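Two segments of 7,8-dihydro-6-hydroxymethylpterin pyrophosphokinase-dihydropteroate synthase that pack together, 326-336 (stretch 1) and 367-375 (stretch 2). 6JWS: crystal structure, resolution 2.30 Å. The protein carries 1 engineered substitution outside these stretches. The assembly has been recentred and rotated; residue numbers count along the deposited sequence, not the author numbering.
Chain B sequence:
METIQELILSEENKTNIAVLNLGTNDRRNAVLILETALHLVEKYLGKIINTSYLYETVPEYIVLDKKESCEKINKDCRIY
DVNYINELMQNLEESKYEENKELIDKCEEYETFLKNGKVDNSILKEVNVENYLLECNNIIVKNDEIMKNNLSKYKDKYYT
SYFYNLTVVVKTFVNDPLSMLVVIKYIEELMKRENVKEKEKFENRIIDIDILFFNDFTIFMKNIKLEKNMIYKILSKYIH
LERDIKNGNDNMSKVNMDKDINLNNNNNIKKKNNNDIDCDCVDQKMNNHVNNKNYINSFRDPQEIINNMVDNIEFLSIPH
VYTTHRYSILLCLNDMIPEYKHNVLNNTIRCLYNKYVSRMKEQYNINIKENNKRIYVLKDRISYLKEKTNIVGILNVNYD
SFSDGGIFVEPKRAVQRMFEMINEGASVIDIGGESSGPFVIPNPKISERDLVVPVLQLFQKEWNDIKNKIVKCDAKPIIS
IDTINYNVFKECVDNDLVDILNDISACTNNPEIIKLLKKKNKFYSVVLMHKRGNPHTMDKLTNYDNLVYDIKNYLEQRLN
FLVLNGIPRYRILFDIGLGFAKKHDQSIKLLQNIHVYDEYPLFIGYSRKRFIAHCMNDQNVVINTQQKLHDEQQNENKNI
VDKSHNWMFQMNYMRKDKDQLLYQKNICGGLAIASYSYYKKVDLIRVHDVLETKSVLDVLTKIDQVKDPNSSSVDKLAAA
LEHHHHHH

Stretch 1 (326-336) RYSILLCLNDM
Stretch 2 (367-375) NIKENNKRI

Stretch 1 is helical from Y327, with R326 at the N-cap position: its O accepts from I329 N (3.1 Å) and L330 N (3.3 Å), and L331 N to Y327 O (2.8 Å) continues the ladder. Stretch 2 begins with two overlapping type I turns, N367 to E370 and K369 to N372, closed by E370 N to N367 O (3.2 Å) and N372 N to K369 O (3.0 Å), then runs out as a strand. Helix and strand axes approach to 10.5 Å, their N-to-C directions 33° apart; in register, the CA atoms of Y327 and I368 lie 8.4 Å apart.

Y327, L331 and D335, spaced four residues apart, all point their CA-to-CB bonds toward stretch 2. Buried Y327 (chi1 t, chi2 66°) contributes most to the 307 Å² interface. I368 (t, p) sets CG1 over one face of its ring, 3.8 Å from the centroid and 13° off the normal, a CH-pi contact for which a flat aromatic and a branched aliphatic are well matched. The phenol suits the polar far end: Y327 OH lies 2.8 Å from a water that donates to N372 O at 2.9 Å, bridging the stretches where no direct hydrogen bond joins them.

N372 (chi1 m, chi2 -72°) folds its amide back so that ND2 donates to I368 O at 2.5 Å, bracing the turns; ND2 also lies 3.6 Å from Y327 CD2. One helical turn on, L331 (t, p) brings CD2 to 4.1 Å from N372 CB, an apolar filler in a buried position.

At the other end, D335 (m) and R374 form a salt bridge. R374 CA-to-CB points sideways, but chi1 t, chi2 122° and chi3 p bring its end nearer. D335 OD1 sits 3.5 Å from R374 NH1, well out of the guanidinium plane, so the attraction is of charges alone.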

ATOM      1  N   ARG B 326      25.916 -14.015 -21.603  1.00 33.02           N
ATOM      2  CA  ARG B 326      24.701 -14.448 -20.931  1.00 32.05           C
ATOM      3  C   ARG B 326      24.417 -13.566 -19.718  1.00 29.52           C
ATOM      4  O   ARG B 326      25.204 -13.515 -18.773  1.00 29.69           O
ATOM      5  CB  ARG B 326      24.834 -15.894 -20.450  1.00 34.67           C
ATOM      6  CG  ARG B 326      24.686 -16.923 -21.552  1.00 41.55           C
ATOM      7  CD  ARG B 326      24.118 -18.227 -21.052  1.00 47.57           C
ATOM      8  NE  ARG B 326      24.103 -19.116 -22.202  1.00 56.65           N
ATOM      9  CZ  ARG B 326      24.975 -20.095 -22.419  1.00 60.12           C
ATOM     10  NH1 ARG B 326      25.943 -20.339 -21.550  1.00 57.96           N
ATOM     11  NH2 ARG B 326      24.860 -20.838 -23.506  1.00 69.95           N
ATOM     12  N   TYR B 327      23.255 -12.916 -19.730  1.00 26.92           N
ATOM     13  CA  TYR B 327      22.781 -12.164 -18.579  1.00 26.45           C
ATOM     14  C   TYR B 327      22.817 -13.025 -17.311  1.00 25.50           C
ATOM     15  O   TYR B 327      23.298 -12.568 -16.275  1.00 24.22           O
ATOM     16  CB  TYR B 327      21.351 -11.661 -18.795  1.00 25.56           C
ATOM     17  CG  TYR B 327      20.797 -10.936 -17.593  1.00 25.18           C
ATOM     18  CD1 TYR B 327      21.340  -9.731 -17.180  1.00 25.04           C
ATOM     19  CD2 TYR B 327      19.757 -11.467 -16.850  1.00 24.31           C
ATOM     20  CE1 TYR B 327      20.844  -9.050 -16.081  1.00 26.51           C
ATOM     21  CE2 TYR B 327      19.248 -10.796 -15.750  1.00 25.63           C
ATOM     22  CZ  TYR B 327      19.791  -9.586 -15.361  1.00 26.02           C
ATOM     23  OH  TYR B 327      19.296  -8.925 -14.274  1.00 27.21           O
ATOM     24  N   SER B 328      22.345 -14.275 -17.416  1.00 23.35           N
ATOM     25  CA  SER B 328      22.200 -15.143 -16.261  1.00 23.41           C
ATOM     26  C   SER B 328      23.546 -15.359 -15.572  1.00 22.02           C
ATOM     27  O   SER B 328      23.587 -15.529 -14.365  1.00 22.07           O
ATOM     28  CB  SER B 328      21.520 -16.441 -16.603  1.00 23.15           C
ATOM     29  OG  SER B 328      22.334 -17.190 -17.491  1.00 26.83           O
ATOM     30  N   ILE B 329      24.651 -15.295 -16.316  1.00 21.64           N
ATOM     31  CA  ILE B 329      25.955 -15.449 -15.685  1.00 21.45           C
ATOM     32  C   ILE B 329      26.347 -14.143 -15.006  1.00 20.71           C
ATOM     33  O   ILE B 329      26.753 -14.153 -13.848  1.00 23.76           O
ATOM     34  CB  ILE B 329      27.030 -15.940 -16.674  1.00 22.24           C
ATOM     35  CG1 ILE B 329      26.710 -17.335 -17.219  1.00 23.35           C
ATOM     36  CG2 ILE B 329      28.424 -15.874 -16.080  1.00 19.71           C
ATOM     37  CD1 ILE B 329      27.522 -17.680 -18.466  1.00 25.55           C
ATOM     38  N   LEU B 330      26.244 -13.023 -15.721  1.00 19.58           N
ATOM     39  CA  LEU B 330      26.593 -11.741 -15.126  1.00 19.33           C
ATOM     40  C   LEU B 330      25.790 -11.518 -13.836  1.00 18.33           C
ATOM     41  O   LEU B 330      26.326 -11.046 -12.838  1.00 18.30           O
ATOM     42  CB  LEU B 330      26.347 -10.618 -16.143  1.00 19.63           C
ATOM     43  CG  LEU B 330      27.414 -10.446 -17.223  1.00 20.78           C
ATOM     44  CD1 LEU B 330      27.050  -9.335 -18.197  1.00 19.20           C
ATOM     45  CD2 LEU B 330      28.773 -10.156 -16.604  1.00 19.55           C
ATOM     46  N   LEU B 331      24.500 -11.863 -13.871  1.00 17.35           N
ATOM     47  CA  LEU B 331      23.575 -11.748 -12.755  1.00 17.45           C
ATOM     48  C   LEU B 331      24.129 -12.455 -11.499  1.00 17.54           C
ATOM     49  O   LEU B 331      24.199 -11.846 -10.429  1.00 15.84           O
ATOM     50  CB  LEU B 331      22.230 -12.318 -13.235  1.00 16.66           C
ATOM     51  CG  LEU B 331      21.071 -12.411 -12.230  1.00 16.81           C
ATOM     52  CD1 LEU B 331      20.557 -11.027 -11.807  1.00 14.38           C
ATOM     53  CD2 LEU B 331      19.930 -13.223 -12.837  1.00 15.94           C
ATOM     54  N   CYS B 332      24.563 -13.724 -11.643  1.00 16.92           N
ATOM     55  CA  CYS B 332      25.142 -14.522 -10.562  1.00 15.61           C
ATOM     56  C   CYS B 332      26.493 -13.977 -10.099  1.00 15.47           C
ATOM     57  O   CYS B 332      26.722 -13.880  -8.903  1.00 16.62           O
ATOM     58  CB  CYS B 332      25.337 -15.970 -10.988  1.00 14.63           C
ATOM     59  SG  CYS B 332      23.783 -16.881 -11.130  1.00 15.26           S
ATOM     60  N   LEU B 333      27.405 -13.664 -11.026  1.00 15.32           N
ATOM     61  CA  LEU B 333      28.724 -13.149 -10.671  1.00 15.53           C
ATOM     62  C   LEU B 333      28.590 -11.818  -9.932  1.00 16.50           C
ATOM     63  O   LEU B 333      29.433 -11.497  -9.089  1.00 16.46           O
ATOM     64  CB  LEU B 333      29.572 -12.949 -11.935  1.00 15.70           C
ATOM     65  CG  LEU B 333      29.907 -14.203 -12.760  1.00 16.45           C
ATOM     66  CD1 LEU B 333      30.676 -13.841 -14.032  1.00 15.16           C
ATOM     67  CD2 LEU B 333      30.711 -15.205 -11.950  1.00 16.00           C
ATOM     68  N   ASN B 334      27.546 -11.037 -10.263  1.00 15.78           N
ATOM     69  CA  ASN B 334      27.382  -9.718  -9.669  1.00 16.45           C
ATOM     70  C   ASN B 334      27.100  -9.841  -8.169  1.00 16.28           C
ATOM     71  O   ASN B 334      27.339  -8.897  -7.429  1.00 15.96           O
ATOM     72  CB  ASN B 334      26.318  -8.887 -10.399  1.00 17.49           C
ATOM     73  CG  ASN B 334      26.054  -7.529  -9.773  1.00 19.02           C
ATOM     74  OD1 ASN B 334      26.950  -6.688  -9.670  1.00 19.49           O
ATOM     75  ND2 ASN B 334      24.823  -7.300  -9.347  1.00 19.39           N
ATOM     76  N   ASP B 335      26.551 -10.987  -7.733  1.00 16.58           N
ATOM     77  CA  ASP B 335      26.249 -11.218  -6.325  1.00 17.20           C
ATOM     78  C   ASP B 335      27.535 -11.484  -5.548  1.00 18.34           C
ATOM     79  O   ASP B 335      27.642 -11.068  -4.397  1.00 18.90           O
ATOM     80  CB  ASP B 335      25.374 -12.457  -6.108  1.00 15.92           C
ATOM     81  CG  ASP B 335      23.931 -12.329  -6.559  1.00 15.75           C
ATOM     82  OD1 ASP B 335      23.432 -11.191  -6.660  1.00 17.05           O
ATOM     83  OD2 ASP B 335      23.324 -13.364  -6.818  1.00 15.02           O
ATOM     84  N   MET B 336      28.483 -12.195  -6.191  1.00 20.05           N
ATOM     85  CA  MET B 336      29.676 -12.736  -5.543  1.00 20.44           C
ATOM     86  C   MET B 336      30.840 -11.758  -5.657  1.00 20.08           C
ATOM     87  O   MET B 336      31.454 -11.442  -4.650  1.00 19.73           O
ATOM     88  CB  MET B 336      30.136 -14.082  -6.128  1.00 19.60           C
ATOM     89  CG  MET B 336      29.030 -15.113  -6.287  1.00 19.27           C
ATOM     90  SD  MET B 336      29.745 -16.758  -6.581  1.00 21.69           S
ATOM     91  CE  MET B 336      30.726 -16.442  -8.050  1.00 18.73           C
ATOM     92  N   ASN B 367      12.568  -5.028 -19.607  1.00 31.24           N
ATOM     93  CA  ASN B 367      13.084  -5.095 -18.245  1.00 31.11           C
ATOM     94  C   ASN B 367      13.535  -6.533 -17.999  1.00 28.52           C
ATOM     95  O   ASN B 367      12.697  -7.428 -17.859  1.00 27.22           O
ATOM     96  CB  ASN B 367      12.093  -4.576 -17.197  1.00 35.41           C
ATOM     97  CG  ASN B 367      12.599  -4.691 -15.764  1.00 43.99           C
ATOM     98  OD1 ASN B 367      13.781  -4.964 -15.499  1.00 43.61           O
ATOM     99  ND2 ASN B 367      11.713  -4.440 -14.811  1.00 45.00           N
ATOM    100  N   ILE B 368      14.861  -6.734 -18.029  1.00 27.22           N
ATOM    101  CA  ILE B 368      15.499  -8.046 -18.049  1.00 28.36           C
ATOM    102  C   ILE B 368      15.332  -8.725 -16.685  1.00 29.00           C
ATOM    103  O   ILE B 368      15.473  -9.945 -16.571  1.00 27.54           O
ATOM    104  CB  ILE B 368      16.983  -7.929 -18.494  1.00 28.76           C
ATOM    105  CG1 ILE B 368      17.616  -9.266 -18.898  1.00 29.41           C
ATOM    106  CG2 ILE B 368      17.827  -7.214 -17.449  1.00 26.94           C
ATOM    107  CD1 ILE B 368      16.907 -10.008 -20.010  1.00 30.67           C
ATOM    108  N   LYS B 369      15.003  -7.932 -15.659  1.00 31.54           N
ATOM    109  CA  LYS B 369      14.790  -8.442 -14.312  1.00 35.59           C
ATOM    110  C   LYS B 369      13.480  -9.225 -14.244  1.00 37.20           C
ATOM    111  O   LYS B 369      13.406 -10.224 -13.532  1.00 40.30           O
ATOM    112  CB  LYS B 369      14.838  -7.305 -13.286  1.00 39.56           C
ATOM    113  CG  LYS B 369      16.198  -6.633 -13.118  1.00 43.21           C
ATOM    114  CD  LYS B 369      16.144  -5.392 -12.254  1.00 47.58           C
ATOM    115  CE  LYS B 369      17.242  -5.312 -11.212  1.00 51.14           C
ATOM    116  NZ  LYS B 369      18.584  -5.194 -11.827  1.00 55.95           N
ATOM    117  N   GLU B 370      12.484  -8.795 -15.028  1.00 38.49           N
ATOM    118  CA  GLU B 370      11.122  -9.308 -15.039  1.00 40.28           C
ATOM    119  C   GLU B 370      11.103 -10.834 -15.066  1.00 42.79           C
ATOM    120  O   GLU B 370      10.360 -11.459 -14.309  1.00 48.21           O
ATOM    121  CB  GLU B 370      10.392  -8.796 -16.279  1.00 48.55           C
ATOM    122  CG  GLU B 370       8.928  -8.461 -16.054  1.00 60.59           C
ATOM    123  CD  GLU B 370       8.648  -6.969 -15.935  1.00 67.08           C
ATOM    124  OE1 GLU B 370       9.029  -6.375 -14.902  1.00 70.11           O
ATOM    125  OE2 GLU B 370       8.065  -6.399 -16.885  1.00 65.16           O
ATOM    126  N   ASN B 371      11.909 -11.432 -15.951  1.00 41.65           N
ATOM    127  CA  ASN B 371      11.878 -12.875 -16.146  1.00 41.36           C
ATOM    128  C   ASN B 371      13.196 -13.517 -15.712  1.00 36.68           C
ATOM    129  O   ASN B 371      13.572 -14.570 -16.215  1.00 38.62           O
ATOM    130  CB  ASN B 371      11.568 -13.246 -17.598  1.00 50.05           C
ATOM    131  CG  ASN B 371      10.165 -12.877 -18.034  1.00 57.98           C
ATOM    132  OD1 ASN B 371       9.230 -12.869 -17.232  1.00 64.88           O
ATOM    133  ND2 ASN B 371      10.012 -12.570 -19.310  1.00 56.86           N
ATOM    134  N   ASN B 372      13.916 -12.872 -14.800  1.00 30.47           N
ATOM    135  CA  ASN B 372      15.131 -13.463 -14.262  1.00 30.23           C
ATOM    136  C   ASN B 372      15.065 -13.317 -12.744  1.00 28.09           C
ATOM    137  O   ASN B 372      15.500 -12.306 -12.201  1.00 32.18           O
ATOM    138  CB  ASN B 372      16.383 -12.857 -14.899  1.00 29.13           C
ATOM    139  CG  ASN B 372      16.506 -13.211 -16.365  1.00 30.57           C
ATOM    140  OD1 ASN B 372      16.799 -14.353 -16.700  1.00 33.55           O
ATOM    141  ND2 ASN B 372      16.263 -12.251 -17.247  1.00 28.60           N
ATOM    142  N   LYS B 373      14.459 -14.313 -12.092  1.00 23.75           N
ATOM    143  CA  LYS B 373      13.952 -14.169 -10.734  1.00 20.25           C
ATOM    144  C   LYS B 373      14.956 -14.714  -9.721  1.00 17.53           C
ATOM    145  O   LYS B 373      15.409 -15.863  -9.824  1.00 15.24           O
ATOM    146  CB  LYS B 373      12.626 -14.910 -10.590  1.00 19.79           C
ATOM    147  CG  LYS B 373      11.481 -14.343 -11.419  1.00 21.61           C
ATOM    148  CD  LYS B 373      10.146 -14.930 -11.006  1.00 21.96           C
ATOM    149  CE  LYS B 373       8.956 -14.454 -11.818  1.00 24.92           C
ATOM    150  NZ  LYS B 373       7.723 -15.157 -11.377  1.00 25.71           N
ATOM    151  N   ARG B 374      15.262 -13.870  -8.727  1.00 16.22           N
ATOM    152  CA  ARG B 374      16.029 -14.264  -7.552  1.00 14.90           C
ATOM    153  C   ARG B 374      15.229 -15.264  -6.706  1.00 14.52           C
ATOM    154  O   ARG B 374      14.045 -15.062  -6.410  1.00 13.88           O
ATOM    155  CB  ARG B 374      16.475 -13.011  -6.790  1.00 14.53           C
ATOM    156  CG  ARG B 374      17.364 -13.289  -5.579  1.00 16.03           C
ATOM    157  CD  ARG B 374      18.686 -12.570  -5.735  1.00 18.58           C
ATOM    158  NE  ARG B 374      18.552 -11.188  -5.404  1.00 20.65           N
ATOM    159  CZ  ARG B 374      19.187 -10.188  -5.975  1.00 24.32           C
ATOM    160  NH1 ARG B 374      20.044 -10.392  -6.959  1.00 24.45           N
ATOM    161  NH2 ARG B 374      18.928  -8.963  -5.556  1.00 29.93           N
ATOM    162  N   ILE B 375      15.896 -16.349  -6.295  1.00 15.01           N
ATOM    163  CA  ILE B 375      15.264 -17.391  -5.499  1.00 14.61           C
ATOM    164  C   ILE B 375      15.951 -17.488  -4.136  1.00 14.63           C
ATOM    165  O   ILE B 375      17.172 -17.398  -4.056  1.00 13.15           O
ATOM    166  CB  ILE B 375      15.359 -18.723  -6.267  1.00 14.29           C
ATOM    167  CG1 ILE B 375      14.379 -18.772  -7.445  1.00 14.87           C
ATOM    168  CG2 ILE B 375      15.181 -19.913  -5.331  1.00 13.78           C
ATOM    169  CD1 ILE B 375      14.706 -19.875  -8.447  1.00 13.58           C
TER
HETATM  170  O   HOH W   1      17.337 -10.068 -12.561  1.00 24.77           O